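Local structure of LYND (Lyngbya aestuarii, 4V1T) at residues 376-380 and 580-584; 577-581 and 638-642; 592-596 and 674-678. The protein probably uses ATP and magnesium to cyclise residues of leader-bearing precursor peptides into heterocycles during cyanobactin biosynthesis, as a YcaO-family cyclodehydratase. One frame throughout, in Å; residues are numbered along the deposited sequence.

Interaction 1. Residues 376-380 and 580-584; sequences ANPLV and QLQQF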
loop_
_atom_site.group_PDB
_atom_site.type_symbol
_atom_site.label_atom_id
_atom_site.label_comp_id
_atom_site.label_asym_id
_atom_site.label_seq_id
_atom_site.Cartn_x
_atom_site.Cartn_y
_atom_site.Cartn_z
ATOM N N ALA B 376 -6.232 4.424 14.615
ATOM C CA ALA B 376 -5.787 4.960 15.891
ATOM C C ALA B 376 -6.002 3.953 17.017
ATOM O O ALA B 376 -5.338 4.022 18.050
ATOM C CB ALA B 376 -6.506 6.267 16.196
ATOM N N ASN B 377 -6.935 3.025 16.810
ATOM C CA ASN B 377 -7.231 1.971 17.775
ATOM C C ASN B 377 -6.246 0.816 17.610
ATOM O O ASN B 377 -6.295 0.095 16.607
ATOM C CB ASN B 377 -8.665 1.463 17.573
ATOM C CG ASN B 377 -9.094 0.457 18.630
ATOM O OD1 ASN B 377 -8.270 -0.179 19.285
ATOM N ND2 ASN B 377 -10.400 0.311 18.800
ATOM N N PRO B 378 -5.361 0.616 18.597
ATOM C CA PRO B 378 -4.394 -0.475 18.467
ATOM C C PRO B 378 -4.894 -1.812 18.971
ATOM O O PRO B 378 -4.119 -2.768 18.971
ATOM C CB PRO B 378 -3.228 -0.014 19.342
ATOM C CG PRO B 378 -3.814 1.003 20.301
ATOM C CD PRO B 378 -5.233 1.290 19.899
ATOM N N LEU B 379 -6.154 -1.876 19.400
ATOM C CA LEU B 379 -6.693 -3.078 20.030
ATOM C C LEU B 379 -7.592 -3.886 19.104
ATOM O O LEU B 379 -7.806 -5.078 19.320
ATOM C CB LEU B 379 -7.479 -2.698 21.283
ATOM C CG LEU B 379 -6.644 -1.985 22.341
ATOM C CD1 LEU B 379 -7.530 -1.201 23.294
ATOM C CD2 LEU B 379 -5.787 -2.986 23.091
ATOM N N VAL B 380 -8.114 -3.233 18.076
ATOM C CA VAL B 380 -9.104 -3.831 17.200
ATOM C C VAL B 380 -8.667 -3.701 15.740
ATOM O O VAL B 380 -8.449 -2.582 15.263
ATOM C CB VAL B 380 -10.477 -3.141 17.458
ATOM C CG1 VAL B 380 -11.559 -3.624 16.509
ATOM C CG2 VAL B 380 -10.925 -3.370 18.912
ATOM N N GLN B 580 -6.842 -5.506 28.311
ATOM C CA GLN B 580 -6.985 -4.226 27.643
ATOM C C GLN B 580 -8.256 -4.160 26.818
ATOM O O GLN B 580 -8.912 -3.127 26.758
ATOM C CB GLN B 580 -5.787 -3.969 26.733
ATOM C CG GLN B 580 -4.491 -3.689 27.470
ATOM C CD GLN B 580 -3.301 -3.651 26.533
ATOM O OE1 GLN B 580 -2.327 -4.376 26.727
ATOM N NE2 GLN B 580 -3.372 -2.803 25.510
ATOM N N LEU B 581 -8.601 -5.266 26.171
ATOM C CA LEU B 581 -9.788 -5.298 25.323
ATOM C C LEU B 581 -11.063 -5.245 26.148
ATOM O O LEU B 581 -12.014 -4.564 25.764
ATOM C CB LEU B 581 -9.800 -6.542 24.447
ATOM C CG LEU B 581 -10.858 -6.557 23.341
ATOM C CD1 LEU B 581 -10.632 -5.442 22.327
ATOM C CD2 LEU B 581 -10.855 -7.897 22.655
ATOM N N GLN B 582 -11.082 -5.958 27.273
ATOM C CA GLN B 582 -12.220 -5.903 28.194
ATOM C C GLN B 582 -12.490 -4.468 28.628
ATOM O O GLN B 582 -13.642 -4.038 28.697
ATOM C CB GLN B 582 -11.968 -6.762 29.428
ATOM C CG GLN B 582 -12.149 -8.246 29.206
ATOM C CD GLN B 582 -12.117 -9.026 30.509
ATOM O OE1 GLN B 582 -11.105 -9.037 31.220
ATOM N NE2 GLN B 582 -13.228 -9.683 30.829
ATOM N N GLN B 583 -11.418 -3.737 28.922
ATOM C CA GLN B 583 -11.535 -2.353 29.356
ATOM C C GLN B 583 -12.043 -1.487 28.211
ATOM O O GLN B 583 -12.886 -0.610 28.405
ATOM C CB GLN B 583 -10.187 -1.826 29.867
ATOM C CG GLN B 583 -10.221 -0.381 30.350
ATOM C CD GLN B 583 -11.215 -0.150 31.475
ATOM O OE1 GLN B 583 -11.384 -0.993 32.352
ATOM N NE2 GLN B 583 -11.876 0.998 31.455
ATOM N N PHE B 584 -11.531 -1.745 27.015
ATOM C CA PHE B 584 -11.973 -1.020 25.839
ATOM C C PHE B 584 -13.470 -1.241 25.596
ATOM O O PHE B 584 -14.184 -0.325 25.194
ATOM C CB PHE B 584 -11.180 -1.464 24.618
ATOM C CG PHE B 584 -11.678 -0.871 23.333
ATOM C CD1 PHE B 584 -11.215 0.358 22.902
ATOM C CD2 PHE B 584 -12.618 -1.539 22.563
ATOM C CE1 PHE B 584 -11.670 0.909 21.722
ATOM C CE2 PHE B 584 -13.075 -0.996 21.382
ATOM C CZ PHE B 584 -12.608 0.232 20.964
#

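Interaction 2. Residues 577-581 and 638-642; sequences YFVQL and VTEVN. With MG (magnesium ion), chain N.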
loop_
_atom_site.group_PDB
_atom_site.type_symbol
_atom_site.label_atom_id
_atom_site.label_comp_id
_atom_site.label_asym_id
_atom_site.label_seq_id
_atom_site.Cartn_x
_atom_site.Cartn_y
_atom_site.Cartn_z
ATOM N N TYR B 577 -3.294 -8.285 26.395
ATOM C CA TYR B 577 -4.285 -7.886 25.404
ATOM C C TYR B 577 -5.741 -8.194 25.819
ATOM O O TYR B 577 -6.654 -7.409 25.550
ATOM C CB TYR B 577 -3.990 -8.580 24.076
ATOM C CG TYR B 577 -5.040 -8.325 23.014
ATOM C CD1 TYR B 577 -4.960 -7.207 22.188
ATOM C CD2 TYR B 577 -6.105 -9.199 22.832
ATOM C CE1 TYR B 577 -5.913 -6.968 21.216
ATOM C CE2 TYR B 577 -7.068 -8.967 21.863
ATOM C CZ TYR B 577 -6.963 -7.854 21.055
ATOM O OH TYR B 577 -7.902 -7.618 20.082
ATOM N N PHE B 578 -5.959 -9.340 26.449
ATOM C CA PHE B 578 -7.303 -9.712 26.876
ATOM C C PHE B 578 -7.860 -8.672 27.846
ATOM O O PHE B 578 -9.007 -8.239 27.716
ATOM C CB PHE B 578 -7.303 -11.099 27.522
ATOM C CG PHE B 578 -6.793 -12.192 26.620
ATOM C CD1 PHE B 578 -6.946 -12.112 25.244
ATOM C CD2 PHE B 578 -6.162 -13.302 27.152
ATOM C CE1 PHE B 578 -6.476 -13.111 24.418
ATOM C CE2 PHE B 578 -5.692 -14.307 26.327
ATOM C CZ PHE B 578 -5.849 -14.212 24.958
ATOM N N VAL B 579 -7.030 -8.260 28.800
ATOM C CA VAL B 579 -7.442 -7.311 29.815
ATOM C C VAL B 579 -7.717 -5.933 29.210
ATOM O O VAL B 579 -8.701 -5.278 29.549
ATOM C CB VAL B 579 -6.373 -7.171 30.902
ATOM C CG1 VAL B 579 -6.758 -6.093 31.908
ATOM C CG2 VAL B 579 -6.163 -8.505 31.629
ATOM N N GLN B 580 -6.842 -5.506 28.311
ATOM C CA GLN B 580 -6.985 -4.226 27.643
ATOM C C GLN B 580 -8.256 -4.160 26.818
ATOM O O GLN B 580 -8.912 -3.127 26.758
ATOM C CB GLN B 580 -5.787 -3.969 26.733
ATOM C CG GLN B 580 -4.491 -3.689 27.470
ATOM C CD GLN B 580 -3.301 -3.651 26.533
ATOM O OE1 GLN B 580 -2.327 -4.376 26.727
ATOM N NE2 GLN B 580 -3.372 -2.803 25.510
ATOM N N LEU B 581 -8.601 -5.266 26.171
ATOM C CA LEU B 581 -9.788 -5.298 25.323
ATOM C C LEU B 581 -11.063 -5.245 26.148
ATOM O O LEU B 581 -12.014 -4.564 25.764
ATOM C CB LEU B 581 -9.800 -6.542 24.447
ATOM C CG LEU B 581 -10.858 -6.557 23.341
ATOM C CD1 LEU B 581 -10.632 -5.442 22.327
ATOM C CD2 LEU B 581 -10.855 -7.897 22.655
ATOM N N VAL B 638 -12.041 -13.923 20.740
ATOM C CA VAL B 638 -12.296 -12.551 21.147
ATOM C C VAL B 638 -12.090 -11.555 20.005
ATOM O O VAL B 638 -12.704 -10.491 20.008
ATOM C CB VAL B 638 -11.420 -12.181 22.354
ATOM C CG1 VAL B 638 -9.961 -11.909 21.939
ATOM C CG2 VAL B 638 -12.005 -11.002 23.060
ATOM N N THR B 639 -11.232 -11.889 19.037
ATOM C CA THR B 639 -11.058 -11.029 17.864
ATOM C C THR B 639 -12.207 -11.250 16.876
ATOM O O THR B 639 -12.505 -10.392 16.042
ATOM C CB THR B 639 -9.711 -11.267 17.150
ATOM O OG1 THR B 639 -9.536 -12.659 16.904
ATOM C CG2 THR B 639 -8.552 -10.753 17.988
ATOM N N GLU B 640 -12.863 -12.398 16.973
ATOM C CA GLU B 640 -14.027 -12.644 16.138
ATOM C C GLU B 640 -15.228 -11.816 16.629
ATOM O O GLU B 640 -16.051 -11.377 15.815
ATOM C CB GLU B 640 -14.390 -14.142 16.117
ATOM C CG GLU B 640 -15.121 -14.553 14.847
ATOM C CD GLU B 640 -15.235 -16.049 14.677
ATOM O OE1 GLU B 640 -16.095 -16.682 15.342
ATOM O OE2 GLU B 640 -14.459 -16.587 13.861
ATOM N N VAL B 641 -15.334 -11.600 17.943
ATOM C CA VAL B 641 -16.449 -10.807 18.463
ATOM C C VAL B 641 -16.208 -9.372 18.044
ATOM O O VAL B 641 -17.156 -8.659 17.718
ATOM C CB VAL B 641 -16.670 -10.922 20.012
ATOM C CG1 VAL B 641 -16.401 -12.326 20.506
ATOM C CG2 VAL B 641 -15.829 -9.944 20.787
ATOM N N ASN B 642 -14.936 -8.958 18.049
ATOM C CA ASN B 642 -14.539 -7.659 17.508
ATOM C C ASN B 642 -15.002 -7.540 16.071
ATOM O O ASN B 642 -15.665 -6.574 15.692
ATOM C CB ASN B 642 -13.015 -7.470 17.550
ATOM C CG ASN B 642 -12.474 -7.284 18.954
ATOM O OD1 ASN B 642 -13.211 -6.980 19.890
ATOM N ND2 ASN B 642 -11.162 -7.450 19.104
HETATM MG MG MG N . -14.177 -18.359 12.891
HETATM O O HOH W 1 -15.910 -19.035 14.170
HETATM O O HOH W 2 -13.074 -18.794 14.640
HETATM O O HOH W 3 -13.862 -20.373 12.593
#

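Interaction 3. Residues 592-596 and 674-678; sequences LWVLD and YLLPD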
loop_
_atom_site.group_PDB
_atom_site.type_symbol
_atom_site.label_atom_id
_atom_site.label_comp_id
_atom_site.label_asym_id
_atom_site.label_seq_id
_atom_site.Cartn_x
_atom_site.Cartn_y
_atom_site.Cartn_z
ATOM N N LEU B 592 -17.441 -7.811 28.187
ATOM C CA LEU B 592 -16.822 -8.888 27.426
ATOM C C LEU B 592 -16.282 -9.961 28.356
ATOM O O LEU B 592 -15.507 -9.676 29.273
ATOM C CB LEU B 592 -15.697 -8.336 26.556
ATOM C CG LEU B 592 -14.888 -9.361 25.757
ATOM C CD1 LEU B 592 -15.744 -10.022 24.698
ATOM C CD2 LEU B 592 -13.678 -8.685 25.131
ATOM N N TRP B 593 -16.697 -11.197 28.112
ATOM C CA TRP B 593 -16.203 -12.335 28.867
ATOM C C TRP B 593 -16.036 -13.530 27.950
ATOM O O TRP B 593 -16.503 -13.516 26.812
ATOM C CB TRP B 593 -17.148 -12.667 30.028
ATOM C CG TRP B 593 -18.511 -13.085 29.605
ATOM C CD1 TRP B 593 -18.955 -14.360 29.412
ATOM C CD2 TRP B 593 -19.618 -12.227 29.321
ATOM N NE1 TRP B 593 -20.270 -14.351 29.037
ATOM C CE2 TRP B 593 -20.704 -13.053 28.972
ATOM C CE3 TRP B 593 -19.800 -10.839 29.335
ATOM C CZ2 TRP B 593 -21.955 -12.537 28.628
ATOM C CZ3 TRP B 593 -21.043 -10.328 28.992
ATOM C CH2 TRP B 593 -22.108 -11.181 28.648
ATOM N N VAL B 594 -15.379 -14.566 28.460
ATOM C CA VAL B 594 -15.088 -15.761 27.677
ATOM C C VAL B 594 -15.558 -17.021 28.395
ATOM O O VAL B 594 -15.394 -17.141 29.611
ATOM C CB VAL B 594 -13.577 -15.859 27.379
ATOM C CG1 VAL B 594 -13.237 -17.150 26.645
ATOM C CG2 VAL B 594 -13.130 -14.660 26.568
ATOM N N LEU B 595 -16.130 -17.954 27.630
ATOM C CA LEU B 595 -16.559 -19.256 28.158
ATOM C C LEU B 595 -15.680 -20.399 27.648
ATOM O O LEU B 595 -15.210 -20.368 26.519
ATOM C CB LEU B 595 -18.008 -19.545 27.765
ATOM C CG LEU B 595 -19.077 -18.547 28.192
ATOM C CD1 LEU B 595 -20.420 -19.049 27.717
ATOM C CD2 LEU B 595 -19.083 -18.322 29.697
ATOM N N ASP B 596 -15.478 -21.407 28.485
ATOM C CA ASP B 596 -14.721 -22.592 28.093
ATOM C C ASP B 596 -15.639 -23.614 27.413
ATOM O O ASP B 596 -16.637 -24.023 27.988
ATOM C CB ASP B 596 -14.054 -23.227 29.314
ATOM C CG ASP B 596 -13.389 -24.552 28.987
ATOM O OD1 ASP B 596 -12.223 -24.533 28.548
ATOM O OD2 ASP B 596 -14.034 -25.610 29.159
ATOM N N TYR B 674 -27.471 -19.491 29.391
ATOM C CA TYR B 674 -26.302 -20.284 29.049
ATOM C C TYR B 674 -25.213 -19.454 28.339
ATOM O O TYR B 674 -24.172 -19.993 27.949
ATOM C CB TYR B 674 -26.703 -21.476 28.173
ATOM C CG TYR B 674 -27.499 -21.105 26.933
ATOM C CD1 TYR B 674 -28.884 -21.007 26.977
ATOM C CD2 TYR B 674 -26.865 -20.865 25.721
ATOM C CE1 TYR B 674 -29.610 -20.664 25.853
ATOM C CE2 TYR B 674 -27.583 -20.527 24.592
ATOM C CZ TYR B 674 -28.950 -20.427 24.665
ATOM O OH TYR B 674 -29.660 -20.091 23.546
ATOM N N LEU B 675 -25.453 -18.153 28.173
ATOM C CA LEU B 675 -24.467 -17.246 27.595
ATOM C C LEU B 675 -23.527 -16.675 28.648
ATOM O O LEU B 675 -22.374 -16.365 28.352
ATOM C CB LEU B 675 -25.155 -16.094 26.864
ATOM C CG LEU B 675 -25.844 -16.408 25.534
ATOM C CD1 LEU B 675 -26.410 -15.123 24.957
ATOM C CD2 LEU B 675 -24.903 -17.057 24.533
ATOM N N LEU B 676 -24.017 -16.522 29.873
ATOM C CA LEU B 676 -23.193 -15.969 30.934
ATOM C C LEU B 676 -22.634 -17.112 31.766
ATOM O O LEU B 676 -23.225 -18.188 31.827
ATOM C CB LEU B 676 -23.982 -14.966 31.778
ATOM C CG LEU B 676 -25.227 -15.448 32.507
ATOM C CD1 LEU B 676 -24.862 -16.023 33.872
ATOM C CD2 LEU B 676 -26.205 -14.293 32.649
ATOM N N PRO B 677 -21.471 -16.899 32.391
ATOM C CA PRO B 677 -20.854 -18.005 33.118
ATOM C C PRO B 677 -21.602 -18.364 34.391
ATOM O O PRO B 677 -22.190 -17.487 35.026
ATOM C CB PRO B 677 -19.464 -17.468 33.436
ATOM C CG PRO B 677 -19.645 -15.983 33.515
ATOM C CD PRO B 677 -20.693 -15.652 32.498
ATOM N N ASP B 678 -21.590 -19.638 34.760
ATOM C CA ASP B 678 -22.191 -20.030 36.029
ATOM C C ASP B 678 -21.145 -19.866 37.117
ATOM O O ASP B 678 -20.057 -20.445 37.052
ATOM C CB ASP B 678 -22.751 -21.457 35.990
ATOM C CG ASP B 678 -21.689 -22.500 35.770
ATOM O OD1 ASP B 678 -20.762 -22.244 34.965
ATOM O OD2 ASP B 678 -21.793 -23.575 36.404
#

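Interaction 1. Residues 376-380 and 580-584
Leu379 lays its isobutyl group over one face of helix 576-587, overlapping Gln580, Leu581 and Phe584. The loop that carries it is shaped by an Asx turn: Asn377 OD1 accepts from Leu379 N at 2.7 Å, and the turn feeds directly into strand 381-385. The arrangement illustrates how a short irregular connection can dock on a helix by apolar side-chain packing, here on residues 580-584, while Asn377 OD1 is used inside the turn. One helical turn earlier, Tyr577 OH is hydrogen-bonded to Leu379 O. Gln580, Leu581 and Phe584 lie on one side of the helix, one turn apart, with Phe584 N bonded to Gln580 O at 3.0 Å. Leu379 CD1 comes within 3.9 Å of Phe584 CB, and Leu379 CB lies 4.3 Å from Leu581 CD1. Val380, deeper in the fold, continues the apolar layer: its CG2 is 4.0 Å from Leu581 CD1 and also 4.0 Å from Phe584 CE2. Beyond these residues, Val380 and Leu581 both touch Asn642 of helix 630-649, so the loop is packed against two helices of the YcaO region. Ala376 and Pro378 pack on Gln350 and Gln336 of the second subunit, so the same loop also meets the other copy. At the far end of the aromatic ring, Asn377 ND2 sits 3.1 Å from Phe584 CZ, approaching the ring obliquely.

Interaction 2. Residues 577-581 and 638-642
The ATP- and magnesium-binding site of the YcaO domain is backed here by a helix pair, with helix 576-587 lying behind helix 630-649. The short segments run in roughly the same direction, at 31°, and their axes stay 12.1 Å apart, a wide spacing bridged by Tyr577, Phe578 and Leu581, which converge on Val638. Val638 CG2 packs 3.3 Å from Leu581 CD2, and Val638 CG1 lies 4.1 Å from Tyr577 CE2, at the ring edge, and 4.4 Å from Phe578 CE1. Leu581 CD2 also reaches within 3.6 Å of Asn642 ND2. Tyr577 OH is hydrogen-bonded to Leu379 O, and Asn642 OD1 to Tyr585 OH. Glu640 is out of reach of 577-581; its OE2 binds MG at 2.0 Å, while water 1, itself a magnesium ligand, donates to Glu640 OE1 at 2.6 Å. Glu640 belongs to the ADP pocket as well as binding the metal, consistent with the ATP- and Mg2+-binding site of the YcaO family.

Interaction 3. Residues 592-596 and 674-678
Leu595 forms the apolar centre of this contact, reaching from strand 590-596 toward the loop that follows helix 661-666. Its CD2 lies 3.9 Å from Pro677 CB, while its CD1 rests against backbone, 3.4 Å from Leu675 O and 3.9 Å from Tyr674 O. Trp558 of helix 538-561 touches both Leu595 and Leu675, and its NE1 bonds to Tyr674 O. Two residues back along the strand, and therefore on the same side of it, Trp593 turns its indole to the loop as well. Trp593 CD1 packs 3.8 Å from Pro677 CD, and Trp593 CZ2 makes a looser approach of 4.5 Å to Leu676 CB. Val594, between them, faces the other way, as strand alternation requires. The strand, outermost in its three-stranded sheet within this chain, pairs with strand 605-612; across this contact the link is made by the Trp593 and Leu595 side chains. The polar edge is the indole nitrogen: Trp593 NE1 donates to Leu675 O at 3.0 Å, with an angle of 162° at the hydrogen. Because the acceptor is a main-chain carbonyl, this bond depends on the backbone position at Leu675 and not on its side chain, adding a directional tie to the nonspecific apolar packing.

Overall arrangement
Followed from the N terminus, the chain first lays down loop 376-380, and interaction 1 closes about 200 residues later when helix 576-587 packs on it. Interaction 2 starts on that same helix; the segments overlap at Gln580 and Leu581, of which Leu581 works in both contacts. Strand 590-596 follows at once and opens interaction 3 before helix 630-649 completes interaction 2, so these two cross, whereas interactions 1 and 3 are in series. Leu592, on the strand of interaction 3, joins it to interaction 2: its CD2 packs 3.5 Å from Val638 CG2 and 3.8 Å from Leu581 CD2. Loop 376-380, two helices, strand 590-596 and the 674-678 loop are thus tied in sequence.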